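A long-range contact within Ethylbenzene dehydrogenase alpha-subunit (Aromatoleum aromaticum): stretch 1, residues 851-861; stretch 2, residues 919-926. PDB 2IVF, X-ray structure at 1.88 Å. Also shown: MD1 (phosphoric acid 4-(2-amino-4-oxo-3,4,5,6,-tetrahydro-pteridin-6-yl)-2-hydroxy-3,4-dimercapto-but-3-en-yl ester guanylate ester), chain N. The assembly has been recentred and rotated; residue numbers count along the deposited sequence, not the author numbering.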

# COMPACT_ATOMS: atom_id res chain seq x y z
N ARG A 851 -3.55 1.24 1.38
CA ARG A 851 -2.21 1.66 1.01
C ARG A 851 -1.19 0.72 1.64
O ARG A 851 -0.19 0.35 1.00
CB ARG A 851 -1.92 3.03 1.55
CG ARG A 851 -0.47 3.37 1.42
CD ARG A 851 -0.18 4.78 1.89
NE ARG A 851 -0.52 5.76 0.91
CZ ARG A 851 -0.90 6.99 1.16
NH1 ARG A 851 -1.19 7.40 2.40
NH2 ARG A 851 -1.15 7.78 0.14
N VAL A 852 -1.48 0.29 2.87
CA VAL A 852 -0.41 -0.20 3.77
C VAL A 852 -0.12 -1.70 3.63
O VAL A 852 0.75 -2.26 4.30
CB VAL A 852 -0.74 0.17 5.23
CG1 VAL A 852 -0.86 1.69 5.36
CG2 VAL A 852 -2.07 -0.50 5.69
N SER A 853 -0.86 -2.35 2.75
CA SER A 853 -0.79 -3.80 2.57
C SER A 853 -1.39 -4.13 1.24
O SER A 853 -2.20 -3.36 0.73
CB SER A 853 -1.55 -4.54 3.67
OG SER A 853 -1.53 -5.96 3.49
N ILE A 854 -0.98 -5.27 0.68
CA ILE A 854 -1.70 -5.89 -0.45
C ILE A 854 -2.68 -6.88 0.23
O ILE A 854 -2.29 -7.93 0.79
CB ILE A 854 -0.79 -6.56 -1.49
CG1 ILE A 854 0.25 -5.56 -2.02
CG2 ILE A 854 -1.59 -7.11 -2.62
CD1 ILE A 854 -0.36 -4.30 -2.76
N HIS A 855 -3.96 -6.52 0.23
CA HIS A 855 -4.95 -7.25 1.03
C HIS A 855 -4.44 -7.41 2.46
O HIS A 855 -3.97 -6.42 3.02
CB HIS A 855 -5.29 -8.56 0.32
CG HIS A 855 -5.69 -8.30 -1.07
ND1 HIS A 855 -6.91 -7.76 -1.39
CD2 HIS A 855 -4.98 -8.33 -2.22
CE1 HIS A 855 -6.96 -7.55 -2.69
NE2 HIS A 855 -5.80 -7.88 -3.22
N SER A 856 -4.47 -8.61 3.06
CA SER A 856 -4.00 -8.77 4.45
C SER A 856 -2.56 -9.28 4.53
O SER A 856 -2.07 -9.57 5.63
CB SER A 856 -4.91 -9.72 5.24
OG SER A 856 -6.28 -9.33 5.15
N THR A 857 -1.92 -9.43 3.39
CA THR A 857 -0.59 -10.02 3.29
C THR A 857 0.40 -9.35 4.23
O THR A 857 1.24 -10.06 4.83
CB THR A 857 -0.11 -9.96 1.83
OG1 THR A 857 -0.97 -10.84 1.10
CG2 THR A 857 1.35 -10.43 1.66
N HIS A 858 0.27 -8.04 4.39
CA HIS A 858 1.20 -7.24 5.18
C HIS A 858 0.54 -6.58 6.40
O HIS A 858 1.20 -5.78 7.15
CB HIS A 858 1.81 -6.14 4.32
CG HIS A 858 2.26 -6.61 2.98
ND1 HIS A 858 1.41 -6.67 1.90
CD2 HIS A 858 3.45 -7.07 2.55
CE1 HIS A 858 2.07 -7.15 0.86
NE2 HIS A 858 3.32 -7.36 1.21
N LEU A 859 -0.73 -6.89 6.62
CA LEU A 859 -1.47 -6.29 7.72
C LEU A 859 -1.06 -6.84 9.07
O LEU A 859 -1.37 -6.26 10.13
CB LEU A 859 -2.99 -6.40 7.51
CG LEU A 859 -3.59 -5.48 6.46
CD1 LEU A 859 -5.16 -5.67 6.42
CD2 LEU A 859 -3.13 -3.99 6.66
N THR A 860 -0.39 -7.97 9.04
CA THR A 860 0.16 -8.55 10.25
C THR A 860 1.68 -8.50 10.23
O THR A 860 2.35 -9.25 10.96
CB THR A 860 -0.41 -9.99 10.51
OG1 THR A 860 -0.28 -10.80 9.33
CG2 THR A 860 -1.85 -9.91 11.00
N ASN A 861 2.25 -7.59 9.44
CA ASN A 861 3.68 -7.42 9.37
C ASN A 861 4.12 -6.30 10.25
O ASN A 861 3.71 -5.16 10.06
CB ASN A 861 4.17 -7.14 7.96
CG ASN A 861 5.63 -7.23 7.88
OD1 ASN A 861 6.33 -6.20 7.71
ND2 ASN A 861 6.15 -8.43 8.06
N TYR A 919 -10.52 1.76 5.08
CA TYR A 919 -9.73 0.96 4.14
C TYR A 919 -9.53 -0.33 4.87
O TYR A 919 -9.32 -0.29 6.07
CB TYR A 919 -8.37 1.61 3.93
CG TYR A 919 -8.48 2.98 3.31
CD1 TYR A 919 -8.75 3.12 1.97
CD2 TYR A 919 -8.26 4.13 4.08
CE1 TYR A 919 -8.83 4.38 1.40
CE2 TYR A 919 -8.38 5.37 3.52
CZ TYR A 919 -8.61 5.49 2.19
OH TYR A 919 -8.74 6.71 1.60
N PHE A 920 -9.69 -1.48 4.22
CA PHE A 920 -9.94 -2.67 5.02
C PHE A 920 -8.78 -3.15 5.85
O PHE A 920 -7.61 -2.84 5.56
CB PHE A 920 -10.58 -3.80 4.22
CG PHE A 920 -9.73 -4.39 3.14
CD1 PHE A 920 -8.65 -5.17 3.46
CD2 PHE A 920 -10.05 -4.21 1.82
CE1 PHE A 920 -7.89 -5.75 2.49
CE2 PHE A 920 -9.28 -4.80 0.81
CZ PHE A 920 -8.25 -5.58 1.14
N TRP A 921 -9.11 -3.92 6.88
CA TRP A 921 -8.16 -4.46 7.83
C TRP A 921 -8.52 -5.92 8.06
O TRP A 921 -9.67 -6.34 7.80
CB TRP A 921 -8.25 -3.71 9.16
CG TRP A 921 -7.95 -2.24 8.99
CD1 TRP A 921 -8.85 -1.23 8.85
CD2 TRP A 921 -6.66 -1.65 8.85
NE1 TRP A 921 -8.20 -0.01 8.70
CE2 TRP A 921 -6.85 -0.25 8.71
CE3 TRP A 921 -5.36 -2.15 8.94
CZ2 TRP A 921 -5.79 0.64 8.55
CZ3 TRP A 921 -4.32 -1.28 8.79
CH2 TRP A 921 -4.53 0.09 8.59
N ASP A 922 -7.56 -6.71 8.53
CA ASP A 922 -7.88 -8.09 8.84
C ASP A 922 -8.69 -8.11 10.10
O ASP A 922 -8.50 -7.26 10.96
CB ASP A 922 -6.61 -8.93 8.98
CG ASP A 922 -6.83 -10.40 8.71
OD1 ASP A 922 -8.00 -10.89 8.67
OD2 ASP A 922 -5.77 -11.08 8.61
N ALA A 923 -9.59 -9.08 10.24
CA ALA A 923 -10.56 -9.09 11.34
C ALA A 923 -9.97 -9.15 12.75
O ALA A 923 -10.52 -8.53 13.67
CB ALA A 923 -11.58 -10.17 11.15
N HIS A 924 -8.86 -9.87 12.93
CA HIS A 924 -8.26 -9.99 14.26
C HIS A 924 -7.36 -8.80 14.61
O HIS A 924 -6.60 -8.81 15.62
CB HIS A 924 -7.58 -11.35 14.46
CG HIS A 924 -6.52 -11.69 13.45
ND1 HIS A 924 -6.26 -10.92 12.34
CD2 HIS A 924 -5.69 -12.75 13.38
CE1 HIS A 924 -5.29 -11.48 11.64
NE2 HIS A 924 -4.92 -12.59 12.25
N GLN A 925 -7.44 -7.75 13.79
CA GLN A 925 -6.88 -6.44 14.17
C GLN A 925 -7.89 -5.56 14.92
O GLN A 925 -7.55 -4.45 15.37
CB GLN A 925 -6.42 -5.67 12.94
CG GLN A 925 -5.38 -6.38 12.10
CD GLN A 925 -4.88 -5.51 10.98
OE1 GLN A 925 -5.30 -5.66 9.80
NE2 GLN A 925 -3.98 -4.61 11.32
N TYR A 926 -9.11 -6.07 15.08
CA TYR A 926 -10.15 -5.34 15.73
C TYR A 926 -10.53 -5.96 17.05
O TYR A 926 -10.50 -7.19 17.23
CB TYR A 926 -11.46 -5.39 14.94
CG TYR A 926 -11.50 -4.73 13.59
CD1 TYR A 926 -10.95 -5.37 12.46
CD2 TYR A 926 -12.16 -3.53 13.40
CE1 TYR A 926 -11.03 -4.81 11.22
CE2 TYR A 926 -12.22 -2.95 12.15
CZ TYR A 926 -11.71 -3.61 11.07
OH TYR A 926 -11.83 -3.04 9.83
PB MD1 N . -8.79 -12.04 0.21
O3B MD1 N . -7.56 -11.34 0.92
O1B MD1 N . -8.29 -12.66 -1.04
O2B MD1 N . -9.67 -12.75 1.17
O3A MD1 N . -9.64 -10.77 -0.22
C10 MD1 N . -9.48 -10.11 -1.50
C11 MD1 N . -10.35 -8.88 -1.39
O11 MD1 N . -9.55 -7.95 -0.58
C12 MD1 N . -10.55 -8.26 -2.75
S12 MD1 N . -9.56 -8.66 -4.08
C13 MD1 N . -11.51 -7.29 -2.96
S13 MD1 N . -11.72 -6.54 -4.45
C14 MD1 N . -12.44 -6.85 -1.89
N15 MD1 N . -12.42 -5.48 -1.50
C16 MD1 N . -13.16 -5.04 -0.44
C15 MD1 N . -13.18 -3.68 -0.20
O14 MD1 N . -12.55 -2.87 -0.93
N17 MD1 N . -13.86 -3.30 0.91
C17 MD1 N . -14.56 -4.22 1.70
N16 MD1 N . -15.21 -3.74 2.75
N18 MD1 N . -14.56 -5.53 1.41
C20 MD1 N . -13.88 -5.94 0.36
N8 MD1 N . -13.92 -7.26 0.03
C7 MD1 N . -13.17 -7.86 -1.04
PA MD1 N . -6.75 -11.64 2.28
O1A MD1 N . -5.40 -11.04 2.06
O2A MD1 N . -7.56 -11.13 3.40
O5' MD1 N . -6.64 -13.21 2.40
C5' MD1 N . -5.76 -13.86 1.48
C4' MD1 N . -4.86 -14.76 2.22
O4' MD1 N . -3.94 -15.20 1.23
C1' MD1 N . -2.73 -15.45 1.95
N9 MD1 N . -1.53 -15.52 1.11
C4 MD1 N . -0.92 -16.66 0.80
N3 MD1 N . -1.26 -17.93 1.13
C2 MD1 N . -0.51 -18.95 0.70
N2 MD1 N . -0.85 -20.23 1.01
N1 MD1 N . 0.64 -18.66 -0.01
C6 MD1 N . 1.03 -17.40 -0.37
O6 MD1 N . 2.04 -17.26 -1.07
C5 MD1 N . 0.21 -16.34 0.04
N7 MD1 N . 0.26 -15.02 -0.08
C8 MD1 N . -0.81 -14.54 0.57
C2' MD1 N . -2.61 -14.29 2.92
O2' MD1 N . -1.80 -14.58 4.08
C3' MD1 N . -4.07 -13.95 3.25
O3' MD1 N . -4.44 -14.37 4.59
O HOH W 1 -1.35 -3.53 10.19

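What lies at the centre of the contact? Leu 859, which has the largest area covered by the other stretch, points its CA-to-CB bond toward stretch 2 and packs its branched end against the backbone from Phe 920 to Asp 922. Its CD1 lies 3.5 Å from CA of Trp 921 and 3.4 Å from N of Asp 922, while CD2 reaches the indole, 3.6 Å from CZ3 of Trp 921. An apolar, branched side chain suits this place because it can fill the space beside both backbone and ring without needing a polar partner.

How does Trp 921 take part when its CA-to-CB bond points away? Its long side chain, with chi1 in the m rotamer, brings the far end of the indole back to stretch 1. There CH2 of Trp 921 meets CG2 of Val 852 at 3.8 Å, so the ring has an aliphatic neighbour in each of two residues.

What does Phe 920 cover? Its ring meets that of His 855 rim to rim, CZ of Phe 920 lying 3.6 Å from ND1 of His 855, with neither ring over the face of the other. A long, flat aromatic side chain lets Phe 920 reach His 855 with the end of its ring, although its CA-to-CB bond points sideways. The cofactor MD1 joins them: its O11 is hydrogen-bonded to ND1 of His 855 at 2.8 Å and lies 3.2 Å from CZ of Phe 920.

Do any polar links cross the interface? No direct hydrogen bond does. O of Leu 859 and NE2 of Gln 925 are 3.3 Å apart but poorly angled; a water bridges them instead, donating to O of Leu 859 at 2.7 Å and accepting a weak bond from NE2 of Gln 925 at 3.1 Å. The other end of the amide braces its own stretch, as OE1 of Gln 925 accepts from N of Asp 922 at 2.8 Å. Packing therefore dominates the 439 Å² buried between the stretches.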